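Thiamine-monophosphate kinase (Stenotrophomonas maltophilia, PDB 6XEP) probably catalyses the ATP-dependent phosphorylation of thiamine monophosphate to thiamine diphosphate, the active form of vitamin B1. Local coordinates at residues 218-223 and 233-238. Numbering follows the deposited sequence.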
loop_
_atom_site.group_PDB
_atom_site.type_symbol
_atom_site.label_atom_id
_atom_site.label_comp_id
_atom_site.label_asym_id
_atom_site.label_seq_id
_atom_site.Cartn_x
_atom_site.Cartn_y
_atom_site.Cartn_z
ATOM N N ALA A 218 29.189 5.963 5.587
ATOM C CA ALA A 218 29.115 5.826 4.142
ATOM C C ALA A 218 28.728 7.146 3.490
ATOM O O ALA A 218 28.216 8.057 4.140
ATOM C CB ALA A 218 28.104 4.743 3.746
ATOM N N HIS A 219 28.979 7.233 2.189
ATOM C CA HIS A 219 28.600 8.388 1.383
ATOM C C HIS A 219 27.331 8.161 0.581
ATOM O O HIS A 219 26.517 9.082 0.433
ATOM C CB HIS A 219 29.733 8.749 0.418
ATOM C CG HIS A 219 30.902 9.413 1.076
ATOM N ND1 HIS A 219 32.166 9.408 0.526
ATOM C CD2 HIS A 219 30.993 10.131 2.219
ATOM C CE1 HIS A 219 32.992 10.074 1.315
ATOM N NE2 HIS A 219 32.303 10.535 2.343
ATOM N N ALA A 220 27.167 6.962 0.031
ATOM C CA ALA A 220 26.022 6.625 -0.802
ATOM C C ALA A 220 25.703 5.155 -0.598
ATOM O O ALA A 220 26.573 4.362 -0.229
ATOM C CB ALA A 220 26.298 6.919 -2.279
ATOM N N ALA A 221 24.449 4.793 -0.841
ATOM C CA ALA A 221 24.039 3.408 -0.665
ATOM C C ALA A 221 22.872 3.095 -1.589
ATOM O O ALA A 221 22.128 3.980 -2.007
ATOM C CB ALA A 221 23.640 3.121 0.800
ATOM N N VAL A 222 22.698 1.804 -1.865
ATOM C CA VAL A 222 21.581 1.316 -2.663
ATOM C C VAL A 222 21.342 -0.117 -2.225
ATOM O O VAL A 222 22.266 -0.798 -1.788
ATOM C CB VAL A 222 21.897 1.425 -4.180
ATOM C CG1 VAL A 222 23.076 0.515 -4.564
ATOM C CG2 VAL A 222 20.680 1.082 -5.009
ATOM N N ASP A 223 20.100 -0.588 -2.325
ATOM C CA ASP A 223 19.933 -2.007 -2.066
ATOM C C ASP A 223 20.021 -2.786 -3.372
ATOM O O ASP A 223 19.686 -2.282 -4.453
ATOM C CB ASP A 223 18.664 -2.318 -1.260
ATOM C CG ASP A 223 17.416 -2.339 -2.071
ATOM O OD1 ASP A 223 17.304 -1.526 -3.013
ATOM O OD2 ASP A 223 16.515 -3.163 -1.706
ATOM N N GLY A 233 24.790 0.634 -10.729
ATOM C CA GLY A 233 24.533 1.555 -11.828
ATOM C C GLY A 233 23.747 2.783 -11.433
ATOM O O GLY A 233 23.993 3.875 -11.948
ATOM N N HIS A 234 22.767 2.624 -10.538
ATOM C CA HIS A 234 22.047 3.793 -10.039
ATOM C C HIS A 234 22.970 4.724 -9.253
ATOM O O HIS A 234 22.872 5.947 -9.379
ATOM C CB HIS A 234 20.871 3.373 -9.151
ATOM C CG HIS A 234 19.868 2.509 -9.839
ATOM N ND1 HIS A 234 19.490 2.708 -11.147
ATOM C CD2 HIS A 234 19.164 1.439 -9.398
ATOM C CE1 HIS A 234 18.596 1.794 -11.486
ATOM N NE2 HIS A 234 18.379 1.013 -10.441
ATOM N N ILE A 235 23.872 4.174 -8.434
ATOM C CA ILE A 235 24.810 5.052 -7.728
ATOM C C ILE A 235 25.694 5.804 -8.721
ATOM O O ILE A 235 25.909 7.017 -8.603
ATOM C CB ILE A 235 25.660 4.261 -6.716
ATOM C CG1 ILE A 235 24.790 3.749 -5.567
ATOM C CG2 ILE A 235 26.757 5.159 -6.132
ATOM C CD1 ILE A 235 25.592 3.068 -4.461
ATOM N N ALA A 236 26.229 5.090 -9.709
ATOM C CA ALA A 236 27.140 5.714 -10.661
ATOM C C ALA A 236 26.444 6.834 -11.425
ATOM O O ALA A 236 26.985 7.941 -11.580
ATOM C CB ALA A 236 27.665 4.647 -11.625
ATOM N N ALA A 237 25.232 6.559 -11.916
ATOM C CA ALA A 237 24.497 7.549 -12.695
ATOM C C ALA A 237 24.089 8.741 -11.833
ATOM O O ALA A 237 24.349 9.892 -12.186
ATOM C CB ALA A 237 23.272 6.894 -13.334
ATOM N N ARG A 238 23.478 8.483 -10.672
ATOM C CA ARG A 238 23.002 9.585 -9.845
ATOM C C ARG A 238 24.150 10.419 -9.290
ATOM O O ARG A 238 24.002 11.635 -9.133
ATOM C CB ARG A 238 22.120 9.026 -8.714
ATOM C CG ARG A 238 20.889 8.283 -9.239
ATOM C CD ARG A 238 19.710 9.220 -9.453
ATOM N NE ARG A 238 19.216 9.650 -8.149
ATOM C CZ ARG A 238 19.387 10.868 -7.650
ATOM N NH1 ARG A 238 20.002 11.793 -8.367
ATOM N NH2 ARG A 238 18.930 11.164 -6.440
#
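In the C-terminal, PurM-like domain, I235 of helix 228-239 packs on V222 and A220 of strand 220-224, an outermost strand of the domain's mixed sheet within this chain. Strand and helix follow one another as a beta-alpha unit, and the helix folds back over one face of the strand, the segment axes 8.6 Å apart and 143° from parallel. Only carbon atoms touch, and no hydrogen bond crosses between the segments. A220 and V222 direct their CB atoms at the helix, whereas A221 between them turns to the other face, against F280 of strand 277-282. I235 meets A220 and V222 through different branches. Its CG2 reaches A220 CB at 4.3 Å, while the CG1-CD1 arm, extended with chi2 -175°, crosses V222 at a slant, both of its carbons against the valine. There CD1 also lies 4.0 Å from the backbone C of A221, so the arm covers main chain as well as side chain. A backbone hydrogen bond with C279 ties V222 to the neighbouring strand. V222 also touches R153, a probable ATP-binding residue, and next in the strand comes D223, a predicted magnesium ligand whose OD2 is hydrogen-bonded to S81 OG. At chi1 64° V222 holds CG1 between its backbone N and carbonyl carbon. This methyl makes the closest approach to the helix, 3.6 Å from CD1 and 3.8 Å from CG1 of I235.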